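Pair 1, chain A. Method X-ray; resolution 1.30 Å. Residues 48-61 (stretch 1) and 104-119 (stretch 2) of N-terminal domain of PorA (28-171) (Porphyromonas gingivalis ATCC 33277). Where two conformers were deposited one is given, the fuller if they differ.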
# COMPACT_ATOMS: atom_id res chain seq x y z
N ILE A 48 4.95 -8.04 17.33
CA ILE A 48 4.03 -8.96 16.66
C ILE A 48 4.55 -9.24 15.26
O ILE A 48 5.10 -8.35 14.60
CB ILE A 48 2.58 -8.39 16.64
CG1 ILE A 48 1.58 -9.36 16.03
CG2 ILE A 48 2.52 -7.05 15.94
CD1 ILE A 48 0.17 -8.81 16.10
N ASN A 49 4.38 -10.47 14.81
CA ASN A 49 4.72 -10.84 13.45
C ASN A 49 3.49 -10.69 12.58
O ASN A 49 2.42 -11.21 12.90
CB ASN A 49 5.22 -12.29 13.39
CG ASN A 49 6.62 -12.44 13.94
OD1 ASN A 49 7.27 -11.46 14.29
ND2 ASN A 49 7.11 -13.66 13.97
N VAL A 50 3.64 -9.98 11.47
CA VAL A 50 2.54 -9.72 10.56
C VAL A 50 2.95 -10.03 9.13
O VAL A 50 4.13 -10.15 8.80
CB VAL A 50 2.02 -8.28 10.68
CG1 VAL A 50 1.60 -7.97 12.11
CG2 VAL A 50 3.09 -7.29 10.28
N ILE A 51 1.94 -10.13 8.26
CA ILE A 51 2.15 -10.16 6.82
C ILE A 51 1.30 -9.05 6.21
O ILE A 51 0.16 -8.84 6.66
CB ILE A 51 1.74 -11.52 6.23
CG1 ILE A 51 2.62 -12.64 6.76
CG2 ILE A 51 1.78 -11.52 4.72
CD1 ILE A 51 2.04 -14.01 6.50
N GLY A 52 1.85 -8.36 5.23
CA GLY A 52 1.12 -7.32 4.51
C GLY A 52 0.64 -7.87 3.17
O GLY A 52 1.39 -8.57 2.50
N LYS A 53 -0.61 -7.58 2.84
CA LYS A 53 -1.21 -8.10 1.61
C LYS A 53 -1.95 -7.00 0.88
O LYS A 53 -2.72 -6.24 1.48
CB LYS A 53 -2.19 -9.24 1.87
CG LYS A 53 -1.60 -10.41 2.62
CD LYS A 53 -2.50 -11.62 2.52
CE LYS A 53 -1.98 -12.75 3.42
NZ LYS A 53 -2.79 -14.00 3.24
N ILE A 54 -1.76 -6.97 -0.44
CA ILE A 54 -2.69 -6.26 -1.30
C ILE A 54 -3.89 -7.18 -1.50
O ILE A 54 -3.76 -8.25 -2.08
CB ILE A 54 -2.02 -5.89 -2.63
CG1 ILE A 54 -0.85 -4.93 -2.40
CG2 ILE A 54 -3.07 -5.35 -3.63
CD1 ILE A 54 -1.24 -3.57 -1.85
N THR A 55 -5.04 -6.77 -0.98
CA THR A 55 -6.22 -7.62 -0.97
C THR A 55 -7.20 -7.28 -2.09
O THR A 55 -8.12 -8.07 -2.35
CB THR A 55 -6.95 -7.53 0.38
OG1 THR A 55 -7.38 -6.18 0.57
CG2 THR A 55 -6.07 -7.93 1.55
N LYS A 56 -7.05 -6.12 -2.73
CA LYS A 56 -7.86 -5.72 -3.88
C LYS A 56 -6.96 -4.88 -4.77
O LYS A 56 -6.17 -4.07 -4.26
CB LYS A 56 -9.00 -4.80 -3.43
CG LYS A 56 -9.94 -5.38 -2.34
CD LYS A 56 -10.98 -4.33 -1.94
CE LYS A 56 -11.09 -4.08 -0.42
NZ LYS A 56 -12.47 -4.31 0.13
N GLN A 57 -7.08 -5.06 -6.09
CA GLN A 57 -6.26 -4.31 -7.03
C GLN A 57 -7.07 -3.98 -8.28
O GLN A 57 -7.66 -4.85 -8.92
CB GLN A 57 -5.02 -5.11 -7.44
CG GLN A 57 -5.33 -6.58 -7.83
CD GLN A 57 -4.15 -7.26 -8.46
OE1 GLN A 57 -3.75 -6.93 -9.57
NE2 GLN A 57 -3.55 -8.21 -7.73
N GLU A 58 -7.09 -2.72 -8.64
CA GLU A 58 -7.80 -2.23 -9.82
C GLU A 58 -6.85 -1.33 -10.58
O GLU A 58 -6.37 -0.33 -10.01
CB GLU A 58 -9.03 -1.44 -9.39
CG GLU A 58 -9.86 -2.17 -8.32
CD GLU A 58 -11.28 -1.64 -8.11
OE1 GLU A 58 -12.24 -2.35 -8.48
OE2 GLU A 58 -11.43 -0.53 -7.56
N MET A 59 -6.54 -1.68 -11.81
CA MET A 59 -5.52 -0.98 -12.57
C MET A 59 -5.99 -0.81 -14.01
O MET A 59 -6.79 -1.60 -14.53
CB MET A 59 -4.19 -1.77 -12.59
CG MET A 59 -3.58 -2.03 -11.19
SD MET A 59 -1.89 -2.65 -11.23
CE MET A 59 -2.17 -4.34 -11.75
N ILE A 60 -5.44 0.19 -14.66
CA ILE A 60 -5.53 0.24 -16.12
C ILE A 60 -4.76 -0.94 -16.71
O ILE A 60 -3.93 -1.59 -16.07
CB ILE A 60 -5.01 1.61 -16.59
CG1 ILE A 60 -5.54 1.93 -17.99
CG2 ILE A 60 -3.49 1.67 -16.57
CD1 ILE A 60 -5.40 3.36 -18.33
N GLY A 61 -5.09 -1.28 -17.96
CA GLY A 61 -4.73 -2.60 -18.50
C GLY A 61 -3.27 -3.02 -18.33
O GLY A 61 -2.98 -4.13 -17.85
N GLY A 104 -7.39 10.66 -17.78
CA GLY A 104 -7.18 10.26 -16.40
C GLY A 104 -7.83 8.93 -16.08
O GLY A 104 -8.67 8.41 -16.80
N HIS A 105 -7.42 8.36 -14.95
CA HIS A 105 -8.03 7.14 -14.44
C HIS A 105 -7.64 7.02 -12.98
O HIS A 105 -6.75 7.72 -12.50
CB HIS A 105 -7.61 5.90 -15.23
CG HIS A 105 -6.31 5.29 -14.80
ND1 HIS A 105 -5.10 5.65 -15.34
CD2 HIS A 105 -6.04 4.31 -13.90
CE1 HIS A 105 -4.13 4.95 -14.77
NE2 HIS A 105 -4.68 4.11 -13.91
N THR A 106 -8.33 6.13 -12.28
CA THR A 106 -8.00 5.84 -10.89
C THR A 106 -7.56 4.39 -10.78
O THR A 106 -8.30 3.47 -11.16
CB THR A 106 -9.21 6.09 -10.00
OG1 THR A 106 -9.64 7.46 -10.14
CG2 THR A 106 -8.84 5.84 -8.55
N GLY A 107 -6.34 4.17 -10.30
CA GLY A 107 -5.93 2.85 -9.80
C GLY A 107 -6.34 2.77 -8.34
O GLY A 107 -6.25 3.76 -7.62
N ALA A 108 -6.84 1.64 -7.90
CA ALA A 108 -7.33 1.52 -6.54
C ALA A 108 -6.84 0.21 -5.94
O ALA A 108 -6.92 -0.85 -6.59
CB ALA A 108 -8.87 1.57 -6.50
N PHE A 109 -6.33 0.28 -4.71
CA PHE A 109 -5.78 -0.87 -4.03
C PHE A 109 -6.25 -0.86 -2.59
O PHE A 109 -6.53 0.21 -2.02
CB PHE A 109 -4.25 -0.82 -4.04
CG PHE A 109 -3.67 -0.85 -5.44
CD1 PHE A 109 -3.49 0.32 -6.17
CD2 PHE A 109 -3.33 -2.06 -6.04
CE1 PHE A 109 -2.94 0.26 -7.44
CE2 PHE A 109 -2.78 -2.10 -7.28
CZ PHE A 109 -2.58 -0.95 -7.99
N THR A 110 -6.29 -2.03 -1.99
CA THR A 110 -6.46 -2.13 -0.54
C THR A 110 -5.27 -2.90 -0.01
O THR A 110 -4.89 -3.92 -0.58
CB THR A 110 -7.78 -2.82 -0.18
OG1 THR A 110 -8.86 -2.04 -0.71
CG2 THR A 110 -7.94 -2.96 1.34
N PHE A 111 -4.68 -2.41 1.07
CA PHE A 111 -3.60 -3.08 1.77
C PHE A 111 -4.11 -3.41 3.16
O PHE A 111 -4.63 -2.51 3.87
CB PHE A 111 -2.37 -2.18 1.86
CG PHE A 111 -1.30 -2.74 2.75
CD1 PHE A 111 -0.35 -3.64 2.25
CD2 PHE A 111 -1.25 -2.39 4.09
CE1 PHE A 111 0.65 -4.15 3.10
CE2 PHE A 111 -0.27 -2.91 4.94
CZ PHE A 111 0.67 -3.77 4.43
N SER A 112 -3.89 -4.64 3.61
CA SER A 112 -4.14 -4.98 5.00
C SER A 112 -2.96 -5.71 5.60
O SER A 112 -2.27 -6.49 4.95
CB SER A 112 -5.37 -5.88 5.17
OG SER A 112 -6.55 -5.20 4.75
N CYS A 113 -2.81 -5.49 6.89
CA CYS A 113 -1.86 -6.21 7.73
C CYS A 113 -2.61 -7.36 8.40
O CYS A 113 -3.68 -7.14 8.99
CB CYS A 113 -1.36 -5.23 8.80
SG CYS A 113 0.09 -5.64 9.72
N PHE A 114 -2.07 -8.57 8.33
CA PHE A 114 -2.68 -9.70 8.98
C PHE A 114 -1.70 -10.29 9.99
O PHE A 114 -0.48 -10.22 9.78
CB PHE A 114 -2.95 -10.81 7.96
CG PHE A 114 -4.03 -10.48 6.99
CD1 PHE A 114 -3.76 -9.75 5.82
CD2 PHE A 114 -5.32 -10.95 7.20
CE1 PHE A 114 -4.77 -9.48 4.91
CE2 PHE A 114 -6.32 -10.67 6.28
CZ PHE A 114 -6.03 -9.94 5.14
N PRO A 115 -2.20 -10.90 11.06
CA PRO A 115 -1.32 -11.73 11.88
C PRO A 115 -0.70 -12.79 10.99
O PRO A 115 -1.27 -13.20 9.97
CB PRO A 115 -2.27 -12.37 12.90
CG PRO A 115 -3.52 -11.55 12.85
CD PRO A 115 -3.61 -11.06 11.44
N GLU A 116 0.49 -13.22 11.38
CA GLU A 116 1.26 -14.21 10.66
C GLU A 116 0.42 -15.32 10.03
O GLU A 116 0.71 -15.77 8.91
CB GLU A 116 2.28 -14.83 11.61
CG GLU A 116 3.57 -14.97 10.97
CD GLU A 116 4.47 -15.84 11.76
OE1 GLU A 116 4.70 -15.60 12.97
OE2 GLU A 116 4.91 -16.80 11.14
N SER A 117 -0.63 -15.75 10.75
CA SER A 117 -1.59 -16.70 10.20
C SER A 117 -2.05 -16.33 8.79
O SER A 117 -2.02 -17.17 7.88
CB SER A 117 -2.79 -16.78 11.16
OG SER A 117 -3.95 -17.24 10.49
N GLY A 118 -2.48 -15.09 8.58
CA GLY A 118 -3.12 -14.75 7.32
C GLY A 118 -4.56 -15.20 7.23
O GLY A 118 -5.12 -15.23 6.13
N ALA A 119 -5.17 -15.54 8.36
CA ALA A 119 -6.50 -16.12 8.35
C ALA A 119 -7.54 -15.10 7.88
O ALA A 119 -7.44 -13.91 8.21
CB ALA A 119 -6.87 -16.62 9.75
O HOH W 1 0.89 -12.87 14.42
O HOH W 2 -8.50 -6.14 3.11

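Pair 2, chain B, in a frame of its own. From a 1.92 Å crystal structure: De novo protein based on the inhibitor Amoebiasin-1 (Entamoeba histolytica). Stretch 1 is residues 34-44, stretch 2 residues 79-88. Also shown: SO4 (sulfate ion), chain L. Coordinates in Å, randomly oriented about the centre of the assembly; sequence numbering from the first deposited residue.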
# COMPACT_ATOMS: atom_id res chain seq x y z
N GLY B 34 15.93 -2.56 -5.53
CA GLY B 34 14.92 -2.57 -4.50
C GLY B 34 13.64 -3.29 -4.89
O GLY B 34 12.81 -3.59 -4.04
N TYR B 35 13.47 -3.55 -6.19
CA TYR B 35 12.32 -4.35 -6.65
C TYR B 35 12.56 -5.83 -6.41
O TYR B 35 13.70 -6.30 -6.41
CB TYR B 35 12.05 -4.11 -8.14
CG TYR B 35 11.37 -2.79 -8.44
CD1 TYR B 35 12.10 -1.61 -8.53
CD2 TYR B 35 9.99 -2.73 -8.63
CE1 TYR B 35 11.48 -0.40 -8.80
CE2 TYR B 35 9.36 -1.51 -8.91
CZ TYR B 35 10.11 -0.36 -8.99
OH TYR B 35 9.51 0.85 -9.26
N SER B 36 11.48 -6.58 -6.20
CA SER B 36 11.55 -8.03 -6.15
C SER B 36 10.23 -8.64 -6.62
O SER B 36 9.19 -7.97 -6.61
CB SER B 36 11.88 -8.50 -4.73
OG SER B 36 10.83 -8.17 -3.83
N TRP B 37 10.26 -9.90 -7.03
CA TRP B 37 9.04 -10.63 -7.34
C TRP B 37 8.41 -11.16 -6.06
O TRP B 37 9.08 -11.82 -5.26
CB TRP B 37 9.33 -11.78 -8.31
CG TRP B 37 9.50 -11.33 -9.73
CD1 TRP B 37 10.67 -11.21 -10.42
CD2 TRP B 37 8.46 -10.93 -10.63
NE1 TRP B 37 10.42 -10.76 -11.70
CE2 TRP B 37 9.07 -10.58 -11.85
CE3 TRP B 37 7.07 -10.83 -10.52
CZ2 TRP B 37 8.34 -10.15 -12.96
CZ3 TRP B 37 6.34 -10.39 -11.62
CH2 TRP B 37 6.98 -10.05 -12.83
N VAL B 38 7.14 -10.85 -5.86
CA VAL B 38 6.43 -11.27 -4.66
C VAL B 38 5.06 -11.81 -5.06
O VAL B 38 4.52 -11.43 -6.09
CB VAL B 38 6.28 -10.09 -3.65
CG1 VAL B 38 5.40 -9.00 -4.22
CG2 VAL B 38 5.73 -10.57 -2.33
N VAL B 39 4.52 -12.73 -4.26
CA VAL B 39 3.20 -13.29 -4.53
C VAL B 39 2.12 -12.31 -4.13
O VAL B 39 1.95 -12.02 -2.95
CB VAL B 39 2.98 -14.62 -3.78
CG1 VAL B 39 1.58 -15.15 -4.07
CG2 VAL B 39 4.04 -15.65 -4.17
N ASP B 40 1.39 -11.80 -5.11
CA ASP B 40 0.32 -10.84 -4.82
C ASP B 40 -0.93 -11.56 -4.35
O ASP B 40 -1.57 -11.14 -3.38
CB ASP B 40 0.02 -9.99 -6.05
CG ASP B 40 -1.03 -8.92 -5.78
OD1 ASP B 40 -2.11 -8.99 -6.38
OD2 ASP B 40 -0.76 -8.03 -4.94
N SER B 41 -1.28 -12.65 -5.02
CA SER B 41 -2.37 -13.51 -4.56
C SER B 41 -2.22 -14.91 -5.12
O SER B 41 -1.48 -15.13 -6.08
CB SER B 41 -3.73 -12.93 -4.96
OG SER B 41 -3.89 -12.88 -6.37
N SER B 42 -2.90 -15.86 -4.50
CA SER B 42 -2.98 -17.20 -5.05
C SER B 42 -4.24 -17.90 -4.57
O SER B 42 -4.92 -17.44 -3.66
CB SER B 42 -1.75 -18.02 -4.65
OG SER B 42 -1.88 -18.49 -3.32
N GLU B 43 -4.55 -19.02 -5.21
CA GLU B 43 -5.64 -19.89 -4.78
C GLU B 43 -5.33 -21.32 -5.22
O GLU B 43 -4.87 -21.54 -6.34
CB GLU B 43 -6.98 -19.42 -5.36
N GLY B 44 -5.56 -22.28 -4.33
CA GLY B 44 -5.39 -23.67 -4.68
C GLY B 44 -3.94 -24.12 -4.69
O GLY B 44 -3.63 -25.24 -5.11
N GLY B 79 -7.19 -23.17 -9.76
CA GLY B 79 -6.37 -22.30 -8.95
C GLY B 79 -5.73 -21.20 -9.77
O GLY B 79 -5.95 -21.09 -10.98
N LYS B 80 -4.92 -20.37 -9.11
CA LYS B 80 -4.35 -19.21 -9.77
C LYS B 80 -3.21 -18.66 -8.94
O LYS B 80 -3.22 -18.78 -7.72
CB LYS B 80 -5.43 -18.14 -9.97
CG LYS B 80 -4.98 -16.90 -10.73
CD LYS B 80 -6.13 -15.90 -10.88
N ILE B 81 -2.21 -18.09 -9.60
CA ILE B 81 -1.20 -17.34 -8.87
C ILE B 81 -0.89 -16.05 -9.61
O ILE B 81 -0.79 -16.01 -10.85
CB ILE B 81 0.09 -18.18 -8.63
CG1 ILE B 81 1.04 -17.44 -7.68
CG2 ILE B 81 0.78 -18.53 -9.94
CD1 ILE B 81 2.14 -18.30 -7.10
N VAL B 82 -0.81 -14.96 -8.85
CA VAL B 82 -0.46 -13.66 -9.41
C VAL B 82 0.78 -13.16 -8.69
O VAL B 82 0.79 -13.06 -7.46
CB VAL B 82 -1.60 -12.63 -9.26
CG1 VAL B 82 -1.18 -11.30 -9.88
CG2 VAL B 82 -2.88 -13.15 -9.91
N LEU B 83 1.81 -12.87 -9.46
CA LEU B 83 3.06 -12.35 -8.93
C LEU B 83 3.23 -10.92 -9.40
O LEU B 83 2.84 -10.58 -10.52
CB LEU B 83 4.25 -13.20 -9.38
CG LEU B 83 4.15 -14.71 -9.20
CD1 LEU B 83 5.37 -15.39 -9.80
CD2 LEU B 83 4.03 -15.05 -7.73
N VAL B 84 3.81 -10.08 -8.56
CA VAL B 84 4.04 -8.71 -8.94
C VAL B 84 5.49 -8.30 -8.65
O VAL B 84 6.07 -8.68 -7.64
CB VAL B 84 3.04 -7.78 -8.20
CG1 VAL B 84 3.13 -7.96 -6.71
CG2 VAL B 84 3.26 -6.34 -8.59
N TYR B 85 6.08 -7.56 -9.59
CA TYR B 85 7.44 -7.06 -9.45
C TYR B 85 7.35 -5.66 -8.86
O TYR B 85 7.12 -4.69 -9.59
CB TYR B 85 8.15 -7.06 -10.80
CG TYR B 85 9.65 -6.79 -10.77
CD1 TYR B 85 10.52 -7.71 -10.20
CD2 TYR B 85 10.18 -5.64 -11.35
CE1 TYR B 85 11.89 -7.47 -10.18
CE2 TYR B 85 11.54 -5.40 -11.34
CZ TYR B 85 12.39 -6.32 -10.76
OH TYR B 85 13.75 -6.08 -10.75
N ARG B 86 7.52 -5.55 -7.55
CA ARG B 86 7.26 -4.28 -6.88
C ARG B 86 8.35 -3.88 -5.88
O ARG B 86 9.21 -4.68 -5.52
CB ARG B 86 5.91 -4.33 -6.15
CG ARG B 86 5.89 -5.25 -4.95
CD ARG B 86 4.65 -5.01 -4.08
N ARG B 87 8.30 -2.62 -5.47
CA ARG B 87 9.20 -2.07 -4.46
C ARG B 87 8.36 -1.32 -3.44
O ARG B 87 7.64 -0.39 -3.80
CB ARG B 87 10.23 -1.14 -5.10
CG ARG B 87 11.15 -0.43 -4.10
CD ARG B 87 12.25 0.31 -4.85
NE ARG B 87 11.76 1.53 -5.48
CZ ARG B 87 12.43 2.20 -6.42
NH1 ARG B 87 13.62 1.76 -6.83
NH2 ARG B 87 11.92 3.31 -6.93
N THR B 88 8.43 -1.74 -2.18
CA THR B 88 7.61 -1.10 -1.16
C THR B 88 7.97 0.38 -1.07
O THR B 88 9.15 0.74 -1.08
CB THR B 88 7.79 -1.80 0.20
OG1 THR B 88 7.48 -3.19 0.05
CG2 THR B 88 6.88 -1.21 1.23
S SO4 L . -6.80 -21.44 -0.48
O1 SO4 L . -7.77 -20.87 0.45
O2 SO4 L . -7.39 -21.51 -1.82
O3 SO4 L . -5.61 -20.59 -0.52
O4 SO4 L . -6.44 -22.79 -0.04
O HOH W 3 10.68 -3.73 -1.39
O HOH W 4 9.07 -5.89 -3.32

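Both pairs are two-stranded antiparallel ladders with the same twist: the strand directions make an angle of 145° in pair 1 and 143° in pair 2, with closest axial approaches of 4.5 and 4.4 Å. The central 14 residues superpose with an RMSD of 0.6 Å. Cys A113 falls on Tyr B85, Thr A110 on Val B82 and Ala A108 on Lys B80, with CA atoms within 0.3 Å. The agreement extends through an irregularity. In pair 2 the register shifts by one residue between Val B39 and Ser B41, a beta bulge at Asp B40; in pair 1 the register likewise shifts by one between the pairs Ile A54-Phe A111 and Gln A57-Phe A109, and Thr A55 matches Asp B40. Their psi values of -15° and -44° depart from the extended conformation, and each amide donates to the opposite strand, Thr A55 N to Thr A110 O at 2.9 Å and Asp B40 N to Val B82 O at 2.7 Å. In pair 2 Val B82 O also accepts from Ser B41 N at 3.2 Å, so one carbonyl serves two successive amides. Past the bulge the ladders resume, with Glu A58 N to Ala A108 O at 2.8 Å matched by Glu B43 N to Lys B80 O at 2.9 Å.

The packing differs most where Gly A52 matches Trp B37. In pair 1 the ring of Phe A111 occupies the space above the glycine, with CE1 3.5 Å from Gly A52 CA; an ideal CB there would lie 2.6 Å from Phe A111 CE1. Pair 2 fills this face from the other strand. The Trp B37 ring reaches over the partner strand, and Tyr B85 CB sits over its six-membered ring, 3.6 Å from the centroid, while Leu B83, at the position of Phe A111, lies with CB 3.9 Å from Trp B37 CE3. Tyr B85 in turn receives Tyr B35 CB over its ring face, 3.7 Å from the centroid. At the matching positions of pair 1 the contact is much smaller, Val A50 CB meeting Cys A113 SG at 3.4 Å.

Farther along the same face, Ile A54 and Val B39 fill equivalent places. Ile A54 CG2 meets the edge of the Phe A109 ring, 4.1 Å from CD2, whereas Val B39 packs against aliphatic neighbours, its CG2 3.6 Å from Leu B83 CD2 and its CG1 4.3 Å from Ile B81 CG1.

On the opposite face, Lys A53 and Val B38 diverge in reach. The lysine lays its aliphatic part beside Phe A114, Lys A53 CG to Phe A114 CD1 3.9 Å. Thr A55 CG2 approaches the edge of that ring, 3.9 Å from Phe A114 CE1. Val B38 also reaches the matching position, its CG1 3.9 Å from Arg B86 CG, but comes closer to Val B84, CG1 to CG1 at 3.5 Å, and Asp B40 CB adds to this contact, 3.8 Å from Val B84 CG1. Ser A112, the counterpart of Val B84, is polar: a water joins its OG, at 2.7 Å, to Thr A55 OG1, at 2.8 Å.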